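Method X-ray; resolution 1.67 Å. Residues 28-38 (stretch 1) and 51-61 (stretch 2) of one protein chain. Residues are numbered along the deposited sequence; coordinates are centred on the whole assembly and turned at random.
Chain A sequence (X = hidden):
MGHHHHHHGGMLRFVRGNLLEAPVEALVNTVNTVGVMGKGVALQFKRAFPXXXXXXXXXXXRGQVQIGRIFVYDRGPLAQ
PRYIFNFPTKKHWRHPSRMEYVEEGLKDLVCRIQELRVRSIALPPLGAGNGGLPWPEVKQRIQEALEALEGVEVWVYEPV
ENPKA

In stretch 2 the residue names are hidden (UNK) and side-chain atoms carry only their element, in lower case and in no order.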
# COMPACT_ATOMS: atom_id res chain seq x y z
N VAL A 28 3.50 -0.41 1.95
CA VAL A 28 2.40 -0.12 0.96
C VAL A 28 2.53 1.29 0.40
O VAL A 28 2.62 2.27 1.15
CB VAL A 28 1.02 -0.30 1.63
CG1 VAL A 28 -0.08 0.04 0.65
CG2 VAL A 28 0.87 -1.72 2.16
N ASN A 29 2.49 1.35 -0.92
CA ASN A 29 2.50 2.58 -1.71
C ASN A 29 1.13 2.69 -2.35
O ASN A 29 0.65 1.72 -2.91
CB ASN A 29 3.52 2.40 -2.81
CG ASN A 29 3.65 3.59 -3.69
OD1 ASN A 29 3.37 4.69 -3.28
ND2 ASN A 29 4.24 3.40 -4.84
N THR A 30 0.51 3.84 -2.28
CA THR A 30 -0.83 4.03 -2.87
C THR A 30 -0.64 4.59 -4.29
O THR A 30 0.04 5.62 -4.50
CB THR A 30 -1.70 4.94 -1.99
OG1 THR A 30 -0.94 6.05 -1.54
CG2 THR A 30 -2.25 4.17 -0.79
N VAL A 31 -1.19 3.87 -5.28
CA VAL A 31 -0.88 4.14 -6.65
C VAL A 31 -2.16 4.28 -7.49
O VAL A 31 -3.27 4.10 -6.99
CB VAL A 31 0.08 3.12 -7.28
CG1 VAL A 31 1.37 3.10 -6.49
CG2 VAL A 31 -0.57 1.74 -7.34
N ASN A 32 -1.96 4.63 -8.72
CA ASN A 32 -3.03 4.57 -9.74
C ASN A 32 -2.66 3.49 -10.75
O ASN A 32 -1.66 2.76 -10.57
CB ASN A 32 -3.17 5.90 -10.43
CG ASN A 32 -1.87 6.37 -11.09
OD1 ASN A 32 -1.46 5.85 -12.12
ND2 ASN A 32 -1.18 7.29 -10.43
N THR A 33 -3.51 3.30 -11.75
CA THR A 33 -3.33 2.19 -12.67
C THR A 33 -2.78 2.62 -14.01
O THR A 33 -2.68 1.81 -14.93
CB THR A 33 -4.65 1.44 -12.91
OG1 THR A 33 -5.52 2.29 -13.66
CG2 THR A 33 -5.26 1.00 -11.58
N VAL A 34 -2.46 3.89 -14.15
CA VAL A 34 -1.95 4.43 -15.43
C VAL A 34 -0.44 4.70 -15.51
O VAL A 34 0.05 5.16 -16.53
CB VAL A 34 -2.80 5.65 -15.91
CG1 VAL A 34 -4.26 5.23 -15.93
CG2 VAL A 34 -2.62 6.87 -15.02
N GLY A 35 0.31 4.36 -14.46
CA GLY A 35 1.76 4.28 -14.56
C GLY A 35 2.45 5.56 -14.21
O GLY A 35 3.57 5.79 -14.64
N VAL A 36 1.81 6.37 -13.35
CA VAL A 36 2.36 7.65 -12.93
C VAL A 36 2.52 7.71 -11.40
O VAL A 36 1.60 7.37 -10.64
CB VAL A 36 1.42 8.76 -13.42
CG1 VAL A 36 1.75 10.09 -12.78
CG2 VAL A 36 1.49 8.83 -14.93
N MET A 37 3.71 8.09 -10.93
CA MET A 37 3.90 8.35 -9.51
C MET A 37 4.36 9.79 -9.39
O MET A 37 5.54 10.06 -9.33
CB MET A 37 4.95 7.38 -8.89
CG MET A 37 4.48 5.94 -8.86
SD MET A 37 5.56 5.08 -7.66
CE MET A 37 5.20 3.40 -8.14
N GLY A 38 3.40 10.70 -9.38
CA GLY A 38 3.72 12.14 -9.53
C GLY A 38 3.52 12.97 -8.27
O GLY A 38 3.94 14.16 -8.22
N UNK A 51 13.72 1.29 -8.55
CA UNK A 51 13.52 0.02 -9.22
C UNK A 51 12.04 -0.46 -9.15
O UNK A 51 11.51 -1.02 -10.11
c UNK A 51 15.89 -0.74 -8.85
o UNK A 51 16.70 -1.48 -8.31
c UNK A 51 14.43 -1.05 -8.63
o UNK A 51 16.23 0.20 -9.65
N UNK A 52 11.38 -0.19 -8.01
CA UNK A 52 9.94 -0.44 -7.85
C UNK A 52 9.16 0.40 -8.84
O UNK A 52 8.26 -0.11 -9.49
o UNK A 52 7.46 -1.38 -6.29
n UNK A 52 7.32 0.86 -6.16
c UNK A 52 8.00 -0.29 -6.27
c UNK A 52 9.48 -0.14 -6.46
N UNK A 53 9.55 1.67 -8.98
CA UNK A 53 8.83 2.55 -9.92
C UNK A 53 8.92 2.03 -11.34
O UNK A 53 7.88 1.89 -12.03
c UNK A 53 9.07 6.07 -12.99
c UNK A 53 9.60 5.27 -11.99
c UNK A 53 8.82 4.88 -10.91
o UNK A 53 7.20 7.22 -13.94
c UNK A 53 9.38 3.96 -9.83
c UNK A 53 6.95 5.98 -11.94
c UNK A 53 7.76 6.45 -12.92
c UNK A 53 7.49 5.23 -10.91
N UNK A 54 10.12 1.65 -11.78
CA UNK A 54 10.25 1.12 -13.15
C UNK A 54 9.48 -0.16 -13.33
O UNK A 54 8.84 -0.36 -14.34
c UNK A 54 12.59 2.18 -13.65
n UNK A 54 12.37 4.53 -14.28
c UNK A 54 12.03 3.28 -14.59
o UNK A 54 11.35 3.01 -15.59
c UNK A 54 11.73 0.89 -13.53
N UNK A 55 9.55 -1.06 -12.33
CA UNK A 55 8.76 -2.30 -12.41
C UNK A 55 7.26 -2.03 -12.48
O UNK A 55 6.54 -2.67 -13.29
c UNK A 55 9.08 -3.21 -11.24
N UNK A 56 6.82 -1.06 -11.70
CA UNK A 56 5.42 -0.61 -11.69
C UNK A 56 4.99 -0.06 -13.04
O UNK A 56 3.89 -0.37 -13.55
c UNK A 56 4.16 2.54 -11.28
c UNK A 56 3.08 3.36 -11.45
c UNK A 56 1.61 1.73 -10.47
c UNK A 56 4.01 1.29 -10.75
c UNK A 56 2.73 0.89 -10.33
c UNK A 56 5.21 0.41 -10.58
c UNK A 56 1.83 2.99 -11.00
o UNK A 56 0.75 3.91 -11.26
N UNK A 57 5.83 0.76 -13.64
CA UNK A 57 5.51 1.29 -14.96
C UNK A 57 5.31 0.16 -15.96
O UNK A 57 4.32 0.16 -16.72
c UNK A 57 6.41 2.58 -16.92
c UNK A 57 6.57 2.27 -15.45
c UNK A 57 6.52 3.53 -14.59
N UNK A 58 6.24 -0.80 -15.99
CA UNK A 58 6.10 -1.92 -16.87
C UNK A 58 4.86 -2.77 -16.58
O UNK A 58 4.16 -3.16 -17.54
c UNK A 58 9.83 -2.89 -17.29
c UNK A 58 11.03 -2.20 -17.94
n UNK A 58 11.10 -2.49 -19.40
c UNK A 58 8.54 -2.10 -17.51
c UNK A 58 7.37 -2.79 -16.83
N UNK A 59 4.50 -2.94 -15.30
CA UNK A 59 3.32 -3.73 -14.94
C UNK A 59 2.05 -3.01 -15.42
O UNK A 59 1.07 -3.61 -15.90
c UNK A 59 3.24 -3.96 -13.46
N UNK A 60 2.07 -1.69 -15.29
CA UNK A 60 0.91 -0.92 -15.82
C UNK A 60 0.80 -1.04 -17.34
O UNK A 60 -0.31 -1.06 -17.89
s UNK A 60 0.68 0.93 -13.66
c UNK A 60 0.98 0.56 -15.41
N UNK A 61 1.93 -0.98 -18.05
CA UNK A 61 1.91 -1.11 -19.53
C UNK A 61 1.31 -2.45 -19.94
O UNK A 61 0.62 -2.54 -20.97
c UNK A 61 3.32 -0.92 -20.10
o UNK A 61 5.55 2.00 -20.68
c UNK A 61 3.76 0.55 -20.03
c UNK A 61 5.24 0.82 -20.35
o UNK A 61 6.09 -0.11 -20.26
O HOH W 1 0.90 6.02 -8.69
O HOH W 2 5.63 9.10 -12.76

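Position 51 has four side-chain atoms: two carbons, the second carrying two oxygens. That carboxylate is aspartate, D51; its CB comes no closer to stretch 1 than 10.3 Å, from M37 CE, so it takes no part in the contact. Position 52 also has two carbons, but the second carries one oxygen and one nitrogen at an amide's spacing. This is N52, whose CA-to-CB bond points toward stretch 1; its ND2 lies 3.9 Å from M37 CE.

At position 53 one carbon leads into a six-carbon ring bearing an oxygen, the signature of tyrosine. Y53 leaves the helix sideways, yet its ring comes back to stretch 1: CD1 is 3.7 Å from M37 CG, which sits at the ring edge, and water 2 links Y53 OH (2.7 Å) to M37 N (2.8 Å).

Position 54 shows three carbons, the third holding one oxygen and one nitrogen, hence glutamine; Q54 points away. A single carbon at position 55 identifies A55, out of reach.

Position 56 repeats the pattern of one carbon, six-carbon ring and oxygen, but is buried deep against stretch 1. Its terminal oxygen lies 2.8 Å from N32 O and one ring face is covered by M37 CE. This is Y56, with chi1 at 159° (t).

Position 57 has a carbon carrying two others, the fork of valine; V57 CG2 is 3.7 Å from G35 O. At position 58 four carbons in a row end in nitrogen, giving K58, out of reach. Position 59, one carbon, is A59, likewise distant. Position 60 has one carbon and then a sulfur, so it is cysteine; C60 SG approaches G35 N to 3.5 Å and T33 O to 3.7 Å. Position 61 has three carbons, the third with two oxygens: E61, which makes no contact.

The contact centres on Y56. Its OH donates to N32 O (2.8 Å) and accepts a weak hydrogen bond from G35 N (3.3 Å), anchoring the loop to the helix. N32 OD1 braces that loop from within, accepting from V34 N at 3.0 Å. M37 CE stands 3.8 Å from the Y56 ring centroid, 27° off the normal, a CH-pi contact, while V31 CB packs 3.8 Å from Y56 CE1. Close approach also depends on G35, whose CA is 4.8 Å from the CA of V57: an ideal CB there would lie 3.6 Å from C60 CB and, at phi/psi 91/27, jam against the preceding carbonyl oxygen.

Stretch 2 (51-61) DNYQAYVKACE
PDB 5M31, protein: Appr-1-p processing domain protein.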